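Long-range contacts in putidaredoxin reductase (PDB 1Q1R), which probably passes electrons from NADH through its bound FAD to putidaredoxin, the iron-sulfur protein that feeds the cytochrome P450cam monooxygenase: residues D149-V154 against R236-L241; H174-D179 against G205-T210. One frame throughout, in Å; residues are numbered along the deposited sequence.

Contact 1. Residues D149-V154 against R236-L241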
loop_
_atom_site.group_PDB
_atom_site.type_symbol
_atom_site.label_atom_id
_atom_site.label_comp_id
_atom_site.label_asym_id
_atom_site.label_seq_id
_atom_site.Cartn_x
_atom_site.Cartn_y
_atom_site.Cartn_z
ATOM N N ASP A 149 -20.472 -20.819 -0.032
ATOM C CA ASP A 149 -20.171 -22.200 -0.375
ATOM C C ASP A 149 -19.327 -22.412 -1.630
ATOM O O ASP A 149 -18.907 -23.531 -1.912
ATOM C CB ASP A 149 -21.465 -23.019 -0.437
ATOM C CG ASP A 149 -22.234 -22.979 0.878
ATOM O OD1 ASP A 149 -21.598 -23.125 1.945
ATOM O OD2 ASP A 149 -23.472 -22.803 0.852
ATOM N N ASN A 150 -19.063 -21.352 -2.387
ATOM C CA ASN A 150 -18.204 -21.512 -3.549
ATOM C C ASN A 150 -16.775 -21.565 -3.028
ATOM O O ASN A 150 -16.496 -21.134 -1.903
ATOM C CB ASN A 150 -18.389 -20.359 -4.544
ATOM C CG ASN A 150 -19.407 -20.691 -5.622
ATOM O OD1 ASN A 150 -20.281 -21.535 -5.417
ATOM N ND2 ASN A 150 -19.306 -20.026 -6.768
ATOM N N ARG A 151 -15.869 -22.101 -3.834
ATOM C CA ARG A 151 -14.487 -22.232 -3.405
ATOM C C ARG A 151 -13.541 -21.171 -3.935
ATOM O O ARG A 151 -13.410 -20.971 -5.144
ATOM C CB ARG A 151 -13.970 -23.629 -3.769
ATOM C CG ARG A 151 -14.604 -24.736 -2.931
ATOM C CD ARG A 151 -14.418 -26.113 -3.558
ATOM N NE ARG A 151 -14.922 -27.172 -2.685
ATOM C CZ ARG A 151 -14.264 -27.653 -1.634
ATOM N NH1 ARG A 151 -13.063 -27.178 -1.323
ATOM N NH2 ARG A 151 -14.808 -28.604 -0.884
ATOM N N LEU A 152 -12.875 -20.492 -3.008
ATOM C CA LEU A 152 -11.912 -19.462 -3.356
ATOM C C LEU A 152 -10.507 -19.897 -2.985
ATOM O O LEU A 152 -10.286 -20.511 -1.941
ATOM C CB LEU A 152 -12.214 -18.150 -2.618
ATOM C CG LEU A 152 -11.079 -17.105 -2.607
ATOM C CD1 LEU A 152 -10.813 -16.601 -4.019
ATOM C CD2 LEU A 152 -11.448 -15.940 -1.697
ATOM N N VAL A 153 -9.564 -19.588 -3.860
ATOM C CA VAL A 153 -8.170 -19.860 -3.585
ATOM C C VAL A 153 -7.456 -18.536 -3.769
ATOM O O VAL A 153 -7.488 -17.940 -4.846
ATOM C CB VAL A 153 -7.548 -20.899 -4.539
ATOM C CG1 VAL A 153 -6.047 -21.000 -4.260
ATOM C CG2 VAL A 153 -8.198 -22.264 -4.330
ATOM N N VAL A 154 -6.847 -18.058 -2.691
ATOM C CA VAL A 154 -6.099 -16.813 -2.718
ATOM C C VAL A 154 -4.624 -17.190 -2.842
ATOM O O VAL A 154 -4.122 -18.000 -2.063
ATOM C CB VAL A 154 -6.288 -16.009 -1.405
ATOM C CG1 VAL A 154 -5.462 -14.736 -1.457
ATOM C CG2 VAL A 154 -7.773 -15.703 -1.179
ATOM N N ARG A 236 -4.444 -30.951 -5.652
ATOM C CA ARG A 236 -5.411 -30.302 -6.529
ATOM C C ARG A 236 -6.421 -29.554 -5.665
ATOM O O ARG A 236 -7.098 -30.148 -4.825
ATOM C CB ARG A 236 -6.158 -31.314 -7.405
ATOM C CG ARG A 236 -7.350 -30.690 -8.156
ATOM C CD ARG A 236 -8.050 -31.678 -9.084
ATOM N NE ARG A 236 -9.171 -31.067 -9.803
ATOM C CZ ARG A 236 -10.390 -30.897 -9.297
ATOM N NH1 ARG A 236 -10.667 -31.291 -8.061
ATOM N NH2 ARG A 236 -11.341 -30.328 -10.029
ATOM N N LEU A 237 -6.515 -28.248 -5.869
ATOM C CA LEU A 237 -7.459 -27.440 -5.111
ATOM C C LEU A 237 -8.555 -26.955 -6.055
ATOM O O LEU A 237 -8.320 -26.080 -6.883
ATOM C CB LEU A 237 -6.742 -26.237 -4.488
ATOM C CG LEU A 237 -5.645 -26.547 -3.464
ATOM C CD1 LEU A 237 -4.866 -25.283 -3.155
ATOM C CD2 LEU A 237 -6.265 -27.125 -2.203
ATOM N N PRO A 238 -9.764 -27.533 -5.951
ATOM C CA PRO A 238 -10.862 -27.109 -6.826
ATOM C C PRO A 238 -11.200 -25.662 -6.485
ATOM O O PRO A 238 -11.221 -25.294 -5.313
ATOM C CB PRO A 238 -11.980 -28.078 -6.463
ATOM C CG PRO A 238 -11.736 -28.324 -4.997
ATOM C CD PRO A 238 -10.231 -28.506 -4.948
ATOM N N ALA A 239 -11.454 -24.841 -7.498
ATOM C CA ALA A 239 -11.755 -23.439 -7.242
ATOM C C ALA A 239 -12.811 -22.851 -8.162
ATOM O O ALA A 239 -12.851 -23.152 -9.353
ATOM C CB ALA A 239 -10.479 -22.614 -7.349
ATOM N N ASP A 240 -13.666 -22.009 -7.593
ATOM C CA ASP A 240 -14.695 -21.322 -8.364
ATOM C C ASP A 240 -14.175 -19.912 -8.625
ATOM O O ASP A 240 -14.623 -19.226 -9.543
ATOM C CB ASP A 240 -16.002 -21.240 -7.573
ATOM C CG ASP A 240 -16.619 -22.597 -7.335
ATOM O OD1 ASP A 240 -16.880 -23.303 -8.328
ATOM O OD2 ASP A 240 -16.843 -22.957 -6.158
ATOM N N LEU A 241 -13.211 -19.495 -7.808
ATOM C CA LEU A 241 -12.626 -18.164 -7.918
ATOM C C LEU A 241 -11.175 -18.187 -7.451
ATOM O O LEU A 241 -10.843 -18.859 -6.477
ATOM C CB LEU A 241 -13.422 -17.183 -7.051
ATOM C CG LEU A 241 -13.029 -15.705 -7.044
ATOM C CD1 LEU A 241 -13.231 -15.104 -8.433
ATOM C CD2 LEU A 241 -13.886 -14.966 -6.011
#
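Asp240 reaches across to the backbone of Arg151 with its carboxylate: OD2 takes the amide of Arg151 N at 2.7 Å, an almost straight bond (170° at the hydrogen) on the anti lone pair. The carboxylate is put there by chi1 of -66°, which turns CG away from the carbonyl carbon and beside Asp240 N. Asp240 N in turn donates to Arg151 O at 2.7 Å, and Leu241 N reaches the same oxygen at 3.1 Å, so Arg151 is gripped at both its amide and its carbonyl. Val153 N then bonds to Leu241 O, and the bridge of Leu152 with Leu241 is parallel. In the five-stranded parallel sheet of this glutathione reductase-type fold, strand 241-244 thus lies beside strand 151-155, followed by what is probably a Rossmann-type GxGxxG motif running from the strand end into helix 159-170. The side chain of Arg151 starts with CB 3.6 Å from Pro238 O. CG passes the same oxygen more loosely, CD lies 3.7 Å from Pro238 O and about as close to Pro238 CG, and NE and NH1 of the guanidinium both stay near that ring carbon, obliquely placed. Deeper in, Val153 CG2 packs on Ala239 CB at 3.8 Å and, more loosely, on Leu237 CB, while Leu152 CD1 lies over Leu241 CG at 3.9 Å. Leu152 also touches Ala168 of helix 159-170, and Val153 touches Val229.

Contact 2. Residues H174-D179 against G205-T210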
loop_
_atom_site.group_PDB
_atom_site.type_symbol
_atom_site.label_atom_id
_atom_site.label_comp_id
_atom_site.label_asym_id
_atom_site.label_seq_id
_atom_site.Cartn_x
_atom_site.Cartn_y
_atom_site.Cartn_z
ATOM N N HIS A 174 -15.729 -21.030 0.838
ATOM C CA HIS A 174 -14.783 -22.029 1.324
ATOM C C HIS A 174 -13.485 -21.373 0.879
ATOM O O HIS A 174 -13.263 -21.189 -0.322
ATOM C CB HIS A 174 -14.990 -23.364 0.604
ATOM C CG HIS A 174 -13.943 -24.389 0.913
ATOM N ND1 HIS A 174 -12.645 -24.292 0.455
ATOM C CD2 HIS A 174 -14.000 -25.529 1.642
ATOM C CE1 HIS A 174 -11.949 -25.329 0.889
ATOM N NE2 HIS A 174 -12.746 -26.093 1.612
ATOM N N VAL A 175 -12.631 -21.015 1.831
ATOM C CA VAL A 175 -11.399 -20.312 1.498
ATOM C C VAL A 175 -10.082 -21.023 1.806
ATOM O O VAL A 175 -9.889 -21.549 2.903
ATOM C CB VAL A 175 -11.367 -18.934 2.209
ATOM C CG1 VAL A 175 -10.212 -18.104 1.696
ATOM C CG2 VAL A 175 -12.696 -18.213 2.011
ATOM N N THR A 176 -9.184 -21.015 0.823
ATOM C CA THR A 176 -7.853 -21.602 0.947
ATOM C C THR A 176 -6.849 -20.521 0.535
ATOM O O THR A 176 -7.006 -19.883 -0.509
ATOM C CB THR A 176 -7.658 -22.825 0.001
ATOM O OG1 THR A 176 -8.627 -23.836 0.302
ATOM C CG2 THR A 176 -6.260 -23.412 0.176
ATOM N N LEU A 177 -5.825 -20.297 1.352
ATOM C CA LEU A 177 -4.824 -19.290 1.015
ATOM C C LEU A 177 -3.462 -19.946 0.898
ATOM O O LEU A 177 -3.057 -20.722 1.762
ATOM C CB LEU A 177 -4.797 -18.177 2.065
ATOM C CG LEU A 177 -3.875 -16.996 1.749
ATOM C CD1 LEU A 177 -4.400 -15.727 2.406
ATOM C CD2 LEU A 177 -2.464 -17.310 2.221
ATOM N N LEU A 178 -2.752 -19.618 -0.173
ATOM C CA LEU A 178 -1.447 -20.207 -0.429
ATOM C C LEU A 178 -0.317 -19.194 -0.416
ATOM O O LEU A 178 -0.435 -18.100 -0.975
ATOM C CB LEU A 178 -1.459 -20.899 -1.794
ATOM C CG LEU A 178 -2.674 -21.770 -2.113
ATOM C CD1 LEU A 178 -2.578 -22.252 -3.555
ATOM C CD2 LEU A 178 -2.738 -22.941 -1.150
ATOM N N ASP A 179 0.786 -19.572 0.220
ATOM C CA ASP A 179 1.960 -18.714 0.262
ATOM C C ASP A 179 3.200 -19.587 0.133
ATOM O O ASP A 179 3.285 -20.656 0.735
ATOM C CB ASP A 179 2.024 -17.916 1.564
ATOM C CG ASP A 179 3.001 -16.753 1.483
ATOM O OD1 ASP A 179 4.199 -16.984 1.211
ATOM O OD2 ASP A 179 2.573 -15.599 1.683
ATOM N N GLY A 205 -11.808 -20.337 9.714
ATOM C CA GLY A 205 -12.213 -21.272 8.679
ATOM C C GLY A 205 -11.297 -21.301 7.467
ATOM O O GLY A 205 -11.428 -22.166 6.604
ATOM N N VAL A 206 -10.367 -20.359 7.393
ATOM C CA VAL A 206 -9.440 -20.316 6.274
ATOM C C VAL A 206 -8.418 -21.442 6.361
ATOM O O VAL A 206 -7.858 -21.702 7.426
ATOM C CB VAL A 206 -8.658 -18.991 6.233
ATOM C CG1 VAL A 206 -7.651 -19.012 5.080
ATOM C CG2 VAL A 206 -9.611 -17.834 6.087
ATOM N N ASP A 207 -8.188 -22.117 5.241
ATOM C CA ASP A 207 -7.191 -23.177 5.201
ATOM C C ASP A 207 -5.935 -22.563 4.600
ATOM O O ASP A 207 -5.819 -22.429 3.382
ATOM C CB ASP A 207 -7.665 -24.353 4.346
ATOM C CG ASP A 207 -6.568 -25.376 4.107
ATOM O OD1 ASP A 207 -5.627 -25.457 4.926
ATOM O OD2 ASP A 207 -6.650 -26.110 3.105
ATOM N N ILE A 208 -5.005 -22.174 5.468
ATOM C CA ILE A 208 -3.752 -21.556 5.044
ATOM C C ILE A 208 -2.676 -22.603 4.783
ATOM O O ILE A 208 -2.376 -23.427 5.648
ATOM C CB ILE A 208 -3.238 -20.571 6.119
ATOM C CG1 ILE A 208 -4.217 -19.402 6.251
ATOM C CG2 ILE A 208 -1.841 -20.077 5.761
ATOM C CD1 ILE A 208 -3.856 -18.411 7.328
ATOM N N ARG A 209 -2.098 -22.561 3.588
ATOM C CA ARG A 209 -1.047 -23.499 3.215
ATOM C C ARG A 209 0.235 -22.753 2.890
ATOM O O ARG A 209 0.376 -22.166 1.818
ATOM C CB ARG A 209 -1.489 -24.341 2.014
ATOM C CG ARG A 209 -2.830 -25.007 2.245
ATOM C CD ARG A 209 -3.057 -26.211 1.357
ATOM N NE ARG A 209 -4.281 -26.901 1.757
ATOM C CZ ARG A 209 -4.570 -28.161 1.447
ATOM N NH1 ARG A 209 -3.718 -28.882 0.728
ATOM N NH2 ARG A 209 -5.710 -28.700 1.860
ATOM N N THR A 210 1.167 -22.772 3.834
ATOM C CA THR A 210 2.444 -22.100 3.658
ATOM C C THR A 210 3.438 -23.039 2.986
ATOM O O THR A 210 3.208 -24.242 2.911
ATOM C CB THR A 210 3.010 -21.639 5.011
ATOM O OG1 THR A 210 3.038 -22.747 5.917
ATOM C CG2 THR A 210 2.145 -20.531 5.598
HETATM O O HOH W 1 -12.995 -22.349 4.429
HETATM O O HOH W 2 -8.415 -26.369 1.141
#
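Val175 and Asp207 open a run of four backbone hydrogen bonds between parallel strands: Asp207 N to Val175 O, Leu177 N to Asp207 O, Arg209 N to Leu177 O and Asp179 N to Arg209 O. They pair the two strands of a beta-alpha-beta unit whose crossover, helix 191-204, closes at Gly205 in a Schellman motif. One water links Val175 N to Gly205 O; another lies 2.7 Å from Thr176 OG1 and donates to Asp207 OD2. On the face of Thr176 and Leu178, Arg209 grips Asp207 OD2 side-on in a salt bridge, with NE at 2.8 Å and NH2 at 3.0 Å. Asp207 CG lies opposite the backbone N (chi1 171°), which sets the carboxylate beside the Thr176 side chain. The Leu178 and Arg209 side chains lie side by side, Leu178 CD2 meeting Arg209 CB at 3.7 Å; on the opposite face, Leu177 CB touches Ile208 CG1, and also Val206 CG1 at 4.2 Å. Replacing Asp207 by alanine is likely to leave the Arg209 guanidinium without this carboxylate and freer to swing, and the bridging water without this acceptor. Two N-H groups and a water on one oxygen probably stabilise the negative charge of Asp207 at this edge strand.

Overall arrangement
Contacts 1 and 2 build on neighbouring strands of one parallel sheet: 151-155 and 174-178 are joined by Leu152 N to His174 O and Leu178 N to Val154 O, both probable hydrogen bonds. From the middle strand 151-155, contact 1 pairs with 241-244 on one side and also meets 236-238, an edge of the antiparallel sheet; contact 2 lies on the other, between 174-178 and the edge strand 207-209. Both are partly buried: Leu152, Val153, Leu237 and Leu241, like Val175, Leu177 and Ile208, are buried, whereas Arg151, Asp240, Asp207 and Arg209 are partly exposed. Contact 1 spends its carboxylate on a backbone amide across the interface; contact 2 pairs its own with an arginine on the same strand. Leu237 and Leu178 pack together between them.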